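Local coordinates for putative CRISPR-associated endoribonuclease-like protein Cas6nc (Pyrococcus horikoshii, PDB 3QJL) that binds CRISPR RNA as a member of the Cas6 family, which takes part in adaptive antiviral immunity in prokaryotes, at residues N17-F22 and K65-K70; P41-L46 and I90-A95; K122-E127 and I219-Y224. All blocks are in the same frame, centred on the assembly; numbering follows the deposited sequence.

Overall arrangement
Interactions 1 and 3 combine packing with RNA contact, whereas interaction 2 is packing alone, its nearest atom about 11 Å from the bound nucleic acid. Interactions 1 and 2 belong to the N-terminal part of this Cas6 protein, where their segments alternate along the chain; interaction 3 follows in the C-terminal part. Interaction 1 joins the outer strands of a small antiparallel sheet, interaction 2 pairs helices 41-47 and 88-100, and interaction 3 sets a loop on helix 217-226. Centres are about 31 Å apart between interactions 1 and 2, 24 Å between 2 and 3, and 35 Å between 1 and 3, the last pair on opposite sides of the chain's centre.

Interaction 1. Residues N17-F22 and K65-K70; sequences NPILPF and KILPDK. With nucleotides of chain D.
Pro21 and Lys70 mark the closest approach of the two backbones, with their CA atoms 6.4 Å apart. Residues 65-67 are extended, after which the chain turns back through Pro68 and Asp69. Lys70 N closes this turn on Leu67 O at 2.8 Å, and the helical backbone angles of the two intervening residues make it a type I beta turn. Ile19 crosses the Leu67 side chain at about a right angle, Ile19 CD1 meeting Leu67 CD1 at 3.5 Å. The other branch of Ile19, CG2, stands anti to the backbone N and rests against Lys70 CB.

These segments belong to the outer strands of a three-stranded antiparallel sheet. Strand 71-74 runs between 19-20 and 64-67, so the contact spans one intervening strand: Leu20 bonds through its backbone to Ile72, and Lys65 to Glu73. The sheet lies in the N-terminal part of a Cas6 protein with ferredoxin-like architecture.

At the far end of 17-22, Phe22 combines protein packing with contact to the RNA. Ile66 CG2 approaches the rim of its ring in plane, 3.7 Å from Phe22 CZ, and Pro68 O also lies near the ring's edge. Over one face lies the adenine of A7 of chain D, nearly parallel to the ring, with C4 3.5 Å above the ring centre. Ile66 serves the RNA with both backbone and side chain: its N donates to O2 of C5 of chain D at 2.7 Å, a bent bond of 131°, while its CD1 packs on the ribose of A6 of chain D. The extended chain of Lys65 runs past the same cytosine, bringing CE close to N4. On the second subunit, Leu190 packs against Ile66 and Glu188 against Pro68.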
# COMPACT_ATOMS: atom_id res chain seq x y z
N ASN A 17 11.88 19.60 -14.42
CA ASN A 17 11.03 19.47 -13.23
C ASN A 17 9.58 19.17 -13.59
O ASN A 17 8.66 19.87 -13.13
CB ASN A 17 11.10 20.74 -12.37
CG ASN A 17 12.52 21.10 -11.99
OD1 ASN A 17 13.43 20.26 -12.01
ND2 ASN A 17 12.74 22.37 -11.65
N PRO A 18 9.37 18.13 -14.41
CA PRO A 18 8.01 17.83 -14.84
C PRO A 18 7.24 17.21 -13.69
O PRO A 18 7.83 16.47 -12.89
CB PRO A 18 8.23 16.83 -15.98
CG PRO A 18 9.48 16.12 -15.60
CD PRO A 18 10.34 17.12 -14.87
N ILE A 19 5.95 17.52 -13.59
CA ILE A 19 5.09 16.99 -12.55
C ILE A 19 3.78 16.45 -13.11
O ILE A 19 3.00 17.18 -13.73
CB ILE A 19 4.80 18.05 -11.45
CG1 ILE A 19 6.08 18.35 -10.66
CG2 ILE A 19 3.69 17.58 -10.49
CD1 ILE A 19 5.98 19.57 -9.80
N LEU A 20 3.54 15.16 -12.88
CA LEU A 20 2.34 14.49 -13.35
C LEU A 20 1.19 14.62 -12.34
O LEU A 20 1.32 14.18 -11.20
CB LEU A 20 2.67 13.02 -13.59
CG LEU A 20 1.55 12.07 -14.00
CD1 LEU A 20 0.86 12.56 -15.25
CD2 LEU A 20 2.12 10.69 -14.21
N PRO A 21 0.07 15.23 -12.76
CA PRO A 21 -1.10 15.38 -11.89
C PRO A 21 -1.68 14.03 -11.47
O PRO A 21 -1.56 13.07 -12.22
CB PRO A 21 -2.10 16.13 -12.77
CG PRO A 21 -1.24 16.87 -13.74
CD PRO A 21 -0.08 15.95 -14.03
N PHE A 22 -2.29 13.96 -10.29
CA PHE A 22 -2.73 12.68 -9.72
C PHE A 22 -3.84 11.99 -10.51
O PHE A 22 -3.87 10.76 -10.58
CB PHE A 22 -3.17 12.84 -8.26
CG PHE A 22 -2.04 12.83 -7.29
CD1 PHE A 22 -1.22 11.73 -7.18
CD2 PHE A 22 -1.80 13.93 -6.48
CE1 PHE A 22 -0.17 11.71 -6.30
CE2 PHE A 22 -0.75 13.93 -5.59
CZ PHE A 22 0.06 12.81 -5.50
N LYS A 65 9.05 11.20 -6.89
CA LYS A 65 8.87 11.72 -5.55
C LYS A 65 7.46 12.30 -5.52
O LYS A 65 6.86 12.49 -6.58
CB LYS A 65 9.91 12.78 -5.23
CG LYS A 65 11.25 12.20 -4.80
CD LYS A 65 12.28 13.31 -4.53
CE LYS A 65 13.62 12.71 -4.10
NZ LYS A 65 14.77 13.62 -4.35
N ILE A 66 6.93 12.57 -4.33
CA ILE A 66 5.55 13.06 -4.24
C ILE A 66 5.40 14.49 -3.74
O ILE A 66 6.02 14.90 -2.74
CB ILE A 66 4.65 12.13 -3.40
CG1 ILE A 66 4.81 10.69 -3.88
CG2 ILE A 66 3.20 12.54 -3.55
CD1 ILE A 66 3.98 10.37 -5.11
N LEU A 67 4.56 15.24 -4.44
CA LEU A 67 4.18 16.60 -4.08
C LEU A 67 2.68 16.61 -3.89
O LEU A 67 1.92 16.79 -4.84
CB LEU A 67 4.59 17.58 -5.17
CG LEU A 67 6.08 17.93 -5.24
CD1 LEU A 67 6.50 18.21 -6.67
CD2 LEU A 67 6.36 19.12 -4.33
N PRO A 68 2.24 16.40 -2.65
CA PRO A 68 0.83 16.16 -2.32
C PRO A 68 -0.12 17.20 -2.91
O PRO A 68 -1.25 16.85 -3.22
CB PRO A 68 0.83 16.21 -0.79
CG PRO A 68 2.18 15.68 -0.42
CD PRO A 68 3.11 16.25 -1.47
N ASP A 69 0.32 18.44 -3.02
CA ASP A 69 -0.52 19.47 -3.62
C ASP A 69 -0.48 19.53 -5.17
O ASP A 69 -1.45 19.93 -5.82
CB ASP A 69 -0.24 20.83 -2.97
CG ASP A 69 -0.75 20.90 -1.52
OD1 ASP A 69 -0.01 21.38 -0.63
OD2 ASP A 69 -1.91 20.48 -1.28
N LYS A 70 0.64 19.10 -5.75
CA LYS A 70 0.87 19.19 -7.19
C LYS A 70 0.64 17.86 -7.92
O LYS A 70 -0.24 17.74 -8.79
CB LYS A 70 2.28 19.75 -7.47
CG LYS A 70 2.38 21.29 -7.49
CD LYS A 70 3.52 21.82 -6.60
CE LYS A 70 3.03 22.15 -5.17
NZ LYS A 70 4.11 22.22 -4.11
P A D 7 -1.51 6.99 -1.52
OP1 A D 7 -0.48 6.24 -0.76
OP2 A D 7 -2.82 6.35 -1.78
O5' A D 7 -1.73 8.41 -0.87
C5' A D 7 -0.62 9.21 -0.47
C4' A D 7 -0.93 10.67 -0.63
O4' A D 7 -0.77 11.05 -2.02
C3' A D 7 -2.35 11.10 -0.27
O3' A D 7 -2.49 11.38 1.12
C2' A D 7 -2.59 12.31 -1.16
O2' A D 7 -2.01 13.47 -0.58
C1' A D 7 -1.78 11.95 -2.41
N9 A D 7 -2.60 11.29 -3.44
C8 A D 7 -2.50 9.99 -3.85
N7 A D 7 -3.35 9.65 -4.79
C5 A D 7 -4.05 10.81 -5.03
C6 A D 7 -5.08 11.12 -5.93
N6 A D 7 -5.61 10.24 -6.78
N1 A D 7 -5.57 12.37 -5.92
C2 A D 7 -5.04 13.25 -5.06
N3 A D 7 -4.06 13.10 -4.18
C4 A D 7 -3.60 11.84 -4.21
P C D 5 8.13 2.69 -1.77
OP1 C D 5 7.21 1.54 -1.52
OP2 C D 5 8.17 3.28 -3.12
O5' C D 5 7.88 3.83 -0.70
C5' C D 5 8.36 5.14 -0.91
C4' C D 5 7.25 6.09 -1.22
O4' C D 5 7.63 7.42 -0.79
C3' C D 5 6.88 6.20 -2.69
O3' C D 5 5.48 6.45 -2.81
C2' C D 5 7.67 7.44 -3.13
O2' C D 5 7.14 8.10 -4.26
C1' C D 5 7.61 8.31 -1.88
N1 C D 5 8.74 9.24 -1.72
C2 C D 5 8.55 10.62 -1.87
O2 C D 5 7.43 11.04 -2.18
N3 C D 5 9.59 11.46 -1.68
C4 C D 5 10.79 10.97 -1.36
N4 C D 5 11.79 11.84 -1.19
C5 C D 5 11.01 9.57 -1.19
C6 C D 5 9.97 8.75 -1.37
P A D 6 4.71 6.09 -4.18
OP1 A D 6 4.86 4.63 -4.40
OP2 A D 6 5.21 7.01 -5.22
O5' A D 6 3.19 6.42 -3.85
C5' A D 6 2.80 7.73 -3.46
C4' A D 6 1.33 7.97 -3.74
O4' A D 6 1.16 8.20 -5.16
C3' A D 6 0.39 6.83 -3.37
O3' A D 6 -0.87 7.37 -2.96
C2' A D 6 0.23 6.09 -4.69
O2' A D 6 -0.97 5.36 -4.79
C1' A D 6 0.28 7.23 -5.70
N9 A D 6 0.82 6.85 -7.01
C8 A D 6 1.98 6.16 -7.26
N7 A D 6 2.26 5.98 -8.54
C5 A D 6 1.20 6.61 -9.17
C6 A D 6 0.91 6.77 -10.53
N6 A D 6 1.67 6.29 -11.52
N1 A D 6 -0.21 7.45 -10.84
C2 A D 6 -0.98 7.93 -9.85
N3 A D 6 -0.81 7.84 -8.53
C4 A D 6 0.32 7.16 -8.25

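Interaction 2. Residues P41-L46 and I90-A95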
# COMPACT_ATOMS: atom_id res chain seq x y z
N PRO A 41 -12.56 6.13 -37.12
CA PRO A 41 -13.75 6.59 -36.39
C PRO A 41 -14.60 5.43 -35.91
O PRO A 41 -15.30 5.51 -34.89
CB PRO A 41 -14.53 7.38 -37.46
CG PRO A 41 -13.51 7.77 -38.47
CD PRO A 41 -12.52 6.64 -38.50
N THR A 42 -14.53 4.34 -36.66
CA THR A 42 -15.35 3.17 -36.43
C THR A 42 -14.81 2.38 -35.24
O THR A 42 -15.56 1.76 -34.49
CB THR A 42 -15.39 2.30 -37.72
OG1 THR A 42 -15.52 0.92 -37.38
CG2 THR A 42 -14.11 2.50 -38.53
N ILE A 43 -13.50 2.43 -35.06
CA ILE A 43 -12.88 1.80 -33.91
C ILE A 43 -13.00 2.70 -32.67
O ILE A 43 -13.22 2.21 -31.56
CB ILE A 43 -11.41 1.44 -34.19
CG1 ILE A 43 -11.34 0.01 -34.72
CG2 ILE A 43 -10.54 1.62 -32.95
CD1 ILE A 43 -9.95 -0.50 -34.90
N ALA A 44 -12.87 4.00 -32.89
CA ALA A 44 -13.06 4.97 -31.83
C ALA A 44 -14.35 4.64 -31.08
O ALA A 44 -14.40 4.69 -29.85
CB ALA A 44 -13.09 6.38 -32.39
N LYS A 45 -15.40 4.28 -31.82
CA LYS A 45 -16.67 3.96 -31.20
C LYS A 45 -16.59 2.77 -30.26
O LYS A 45 -17.43 2.61 -29.38
CB LYS A 45 -17.77 3.74 -32.24
CG LYS A 45 -18.08 4.97 -33.07
CD LYS A 45 -19.47 4.91 -33.69
CE LYS A 45 -19.61 5.93 -34.81
NZ LYS A 45 -18.82 5.52 -36.02
N LEU A 46 -15.59 1.91 -30.46
CA LEU A 46 -15.39 0.78 -29.56
C LEU A 46 -14.69 1.25 -28.29
O LEU A 46 -15.04 0.87 -27.18
CB LEU A 46 -14.58 -0.33 -30.23
CG LEU A 46 -15.19 -0.97 -31.48
CD1 LEU A 46 -14.32 -2.13 -31.98
CD2 LEU A 46 -16.60 -1.45 -31.21
N ILE A 90 -7.89 -3.09 -32.60
CA ILE A 90 -7.90 -1.93 -31.69
C ILE A 90 -6.48 -1.48 -31.34
O ILE A 90 -6.17 -0.29 -31.36
CB ILE A 90 -8.70 -2.21 -30.41
CG1 ILE A 90 -10.19 -2.24 -30.71
CG2 ILE A 90 -8.43 -1.12 -29.42
CD1 ILE A 90 -11.00 -2.96 -29.65
N ILE A 91 -5.61 -2.44 -31.04
CA ILE A 91 -4.23 -2.12 -30.74
C ILE A 91 -3.55 -1.41 -31.91
O ILE A 91 -2.94 -0.35 -31.75
CB ILE A 91 -3.43 -3.37 -30.40
CG1 ILE A 91 -4.04 -4.08 -29.17
CG2 ILE A 91 -2.00 -3.00 -30.13
CD1 ILE A 91 -4.25 -3.16 -27.93
N ARG A 92 -3.69 -2.02 -33.09
CA ARG A 92 -3.13 -1.54 -34.35
C ARG A 92 -3.51 -0.08 -34.55
O ARG A 92 -2.64 0.77 -34.71
CB ARG A 92 -3.72 -2.39 -35.47
CG ARG A 92 -2.82 -2.66 -36.66
CD ARG A 92 -3.17 -1.74 -37.82
NE ARG A 92 -4.43 -1.05 -37.57
CZ ARG A 92 -5.59 -1.39 -38.11
NH1 ARG A 92 -5.64 -2.42 -38.97
NH2 ARG A 92 -6.70 -0.71 -37.80
N ALA A 93 -4.80 0.20 -34.50
CA ALA A 93 -5.32 1.56 -34.66
C ALA A 93 -4.82 2.55 -33.61
O ALA A 93 -4.71 3.73 -33.88
CB ALA A 93 -6.83 1.54 -34.67
N ILE A 94 -4.55 2.08 -32.40
CA ILE A 94 -4.09 3.00 -31.37
C ILE A 94 -2.65 3.41 -31.64
O ILE A 94 -2.29 4.59 -31.57
CB ILE A 94 -4.27 2.42 -29.94
CG1 ILE A 94 -5.75 2.35 -29.60
CG2 ILE A 94 -3.52 3.26 -28.91
CD1 ILE A 94 -6.06 1.60 -28.30
N ALA A 95 -1.82 2.42 -31.95
CA ALA A 95 -0.43 2.68 -32.31
C ALA A 95 -0.32 3.76 -33.40
O ALA A 95 0.43 4.73 -33.24
CB ALA A 95 0.24 1.39 -32.77
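Leu46 N donates to Ile43 O at 2.6 Å, a bond spanning three residues of helix 41-47, and both side chains leave the backbone toward helix 90-95. Ile43 gives the largest share of the contact and takes part in three of its four residue pairs. Its CD1 stands anti to CA (chi2 -174°), which extends the side chain toward the first turn of the facing segment. There the methyl lies 3.7 Å from Ala93 CB and 4.0 Å from Ile90 N, while Ile43 CG2 also approaches the Ala93 methyl. Arg92 brings its guanidinium obliquely to the same CD1, with NH2 4.4 Å away. One turn further along, Leu46 CD1 touches Ile90 CD1 at 4.1 Å, the two side chains crossing at a slant.

Residues spaced by three on either helix thus supply the surfaces, Ile43 and Leu46 on one, Ile90 and Ala93 on the other. The short axes pass 10.4 Å apart with a signed crossing angle of -114°, and Leu47 continues the packing onto Ile90 and Ile94. Val36 of helix 25-39 touches both Ile43 and Ile94.

Arg92 has weak, long ion pairs with Asp89 and Glu40. Across the interface itself the side-chain contacts are mainly apolar, so they probably hold by burial and van der Waals packing and not by directional bonds.

Interaction 3. Residues K122-E127 and I219-Y224; sequences KELGKE and IARFGY. With nucleotides of chain B.
Tyr224 reaches from helix 219-224 to Lys122 and Leu124 in the facing loop. From CB, its CG turns anti to the backbone N (chi1 -167°). The next atom outward, Tyr224 CD2, lies 3.8 Å from Leu124 CD2, and this methyl makes an off-centre CH-pi contact 4.2 Å from the Tyr224 ring centroid. Further along the same flank, Tyr224 CE2 meets the carbonyl Lys122 O at 3.5 Å, the oxygen lying at the ring's edge. At the tip, the Tyr224 hydroxyl OH shares a hydrogen bond of 3.1 Å with a water that sits in the ring plane. That water accepts a weak bond from Lys122 NZ, which also donates to Leu241 O. Lys122 CE lies 3.2 Å from N2 of G1 of chain B, and the bend at the last torsion (chi4 82°) turns NZ along the same base.

Leu124 CD1, meanwhile, packs beside Ala220 and Arg221. Around the contact, Leu241 of strand 239-242 touches both Leu124 and Tyr224, Ala220 rests on Tyr213 of strand 204-215, and Phe222 packs against helix 160-176.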
# COMPACT_ATOMS: atom_id res chain seq x y z
N LYS A 122 2.77 -13.20 -21.10
CA LYS A 122 2.94 -14.56 -20.59
C LYS A 122 1.66 -15.41 -20.70
O LYS A 122 0.56 -14.87 -20.63
CB LYS A 122 3.43 -14.48 -19.14
CG LYS A 122 4.05 -13.11 -18.82
CD LYS A 122 4.89 -13.13 -17.52
CE LYS A 122 5.63 -11.79 -17.28
NZ LYS A 122 4.80 -10.70 -16.64
N GLU A 123 1.81 -16.72 -20.88
CA GLU A 123 0.64 -17.61 -20.92
C GLU A 123 0.05 -17.73 -19.52
O GLU A 123 0.72 -17.41 -18.54
CB GLU A 123 1.03 -19.01 -21.43
CG GLU A 123 1.48 -19.07 -22.89
CD GLU A 123 0.47 -19.79 -23.79
OE1 GLU A 123 -0.62 -20.15 -23.28
OE2 GLU A 123 0.76 -19.99 -24.99
N LEU A 124 -1.21 -18.16 -19.40
CA LEU A 124 -1.78 -18.34 -18.07
C LEU A 124 -1.79 -19.81 -17.64
O LEU A 124 -1.56 -20.70 -18.45
CB LEU A 124 -3.22 -17.81 -18.07
CG LEU A 124 -3.38 -16.34 -18.45
CD1 LEU A 124 -4.83 -16.00 -18.71
CD2 LEU A 124 -2.81 -15.44 -17.36
N GLY A 125 -2.07 -20.03 -16.36
CA GLY A 125 -2.23 -21.36 -15.79
C GLY A 125 -3.65 -21.61 -15.30
O GLY A 125 -4.56 -20.82 -15.56
N LYS A 126 -3.83 -22.69 -14.55
CA LYS A 126 -5.12 -22.96 -13.92
C LYS A 126 -5.42 -21.86 -12.91
O LYS A 126 -6.55 -21.37 -12.82
CB LYS A 126 -5.13 -24.33 -13.22
CG LYS A 126 -5.28 -25.50 -14.18
CD LYS A 126 -6.55 -26.32 -13.90
CE LYS A 126 -7.07 -26.99 -15.17
NZ LYS A 126 -5.97 -27.61 -15.97
N GLU A 127 -4.40 -21.49 -12.14
CA GLU A 127 -4.49 -20.37 -11.22
C GLU A 127 -3.44 -19.33 -11.55
O GLU A 127 -2.30 -19.67 -11.86
CB GLU A 127 -4.26 -20.84 -9.79
CG GLU A 127 -5.42 -21.56 -9.16
CD GLU A 127 -5.00 -22.24 -7.89
OE1 GLU A 127 -3.77 -22.25 -7.62
OE2 GLU A 127 -5.87 -22.77 -7.17
N ILE A 219 -12.71 -16.51 -18.85
CA ILE A 219 -12.89 -15.22 -18.19
C ILE A 219 -11.54 -14.67 -17.77
O ILE A 219 -11.29 -13.46 -17.88
CB ILE A 219 -13.85 -15.31 -16.98
CG1 ILE A 219 -15.29 -15.51 -17.47
CG2 ILE A 219 -13.79 -14.05 -16.12
CD1 ILE A 219 -16.26 -15.88 -16.39
N ALA A 220 -10.64 -15.55 -17.33
CA ALA A 220 -9.26 -15.16 -17.03
C ALA A 220 -8.57 -14.53 -18.24
O ALA A 220 -7.97 -13.46 -18.13
CB ALA A 220 -8.45 -16.35 -16.51
N ARG A 221 -8.65 -15.19 -19.39
CA ARG A 221 -8.09 -14.61 -20.60
C ARG A 221 -8.75 -13.25 -20.84
O ARG A 221 -8.08 -12.26 -21.14
CB ARG A 221 -8.26 -15.52 -21.82
CG ARG A 221 -7.05 -16.44 -22.09
CD ARG A 221 -7.32 -17.52 -23.16
NE ARG A 221 -7.68 -16.98 -24.48
CZ ARG A 221 -6.84 -16.84 -25.52
NH1 ARG A 221 -5.56 -17.18 -25.41
NH2 ARG A 221 -7.28 -16.35 -26.68
N PHE A 222 -10.07 -13.21 -20.68
CA PHE A 222 -10.81 -11.98 -20.94
C PHE A 222 -10.36 -10.81 -20.08
O PHE A 222 -10.14 -9.71 -20.58
CB PHE A 222 -12.32 -12.17 -20.80
CG PHE A 222 -13.10 -10.97 -21.19
CD1 PHE A 222 -13.30 -10.67 -22.53
CD2 PHE A 222 -13.59 -10.10 -20.24
CE1 PHE A 222 -14.00 -9.55 -22.91
CE2 PHE A 222 -14.29 -8.98 -20.61
CZ PHE A 222 -14.50 -8.70 -21.95
N GLY A 223 -10.22 -11.06 -18.78
CA GLY A 223 -9.79 -10.03 -17.84
C GLY A 223 -8.37 -9.57 -18.10
O GLY A 223 -8.07 -8.37 -18.07
N TYR A 224 -7.49 -10.53 -18.34
CA TYR A 224 -6.10 -10.26 -18.65
C TYR A 224 -5.99 -9.30 -19.84
O TYR A 224 -5.23 -8.34 -19.80
CB TYR A 224 -5.40 -11.58 -18.93
CG TYR A 224 -3.89 -11.56 -18.97
CD1 TYR A 224 -3.14 -10.63 -18.27
CD2 TYR A 224 -3.21 -12.51 -19.73
CE1 TYR A 224 -1.75 -10.64 -18.33
CE2 TYR A 224 -1.83 -12.52 -19.80
CZ TYR A 224 -1.10 -11.60 -19.10
OH TYR A 224 0.27 -11.68 -19.21
O5' G B 1 7.99 -4.71 -20.45
C5' G B 1 8.61 -5.19 -19.25
C4' G B 1 8.02 -4.53 -18.02
O4' G B 1 6.62 -4.25 -18.27
C3' G B 1 8.08 -5.38 -16.75
O3' G B 1 8.23 -4.53 -15.60
C2' G B 1 6.70 -6.03 -16.72
O2' G B 1 6.25 -6.45 -15.44
C1' G B 1 5.82 -4.92 -17.31
N9 G B 1 4.60 -5.41 -17.98
C8 G B 1 3.41 -4.72 -18.09
N7 G B 1 2.49 -5.37 -18.74
C5 G B 1 3.10 -6.57 -19.09
C6 G B 1 2.58 -7.68 -19.81
O6 G B 1 1.45 -7.82 -20.28
N1 G B 1 3.52 -8.69 -19.95
C2 G B 1 4.81 -8.65 -19.47
N2 G B 1 5.56 -9.74 -19.72
N3 G B 1 5.30 -7.62 -18.80
C4 G B 1 4.40 -6.61 -18.64
O HOH W 1 1.87 -9.61 -17.49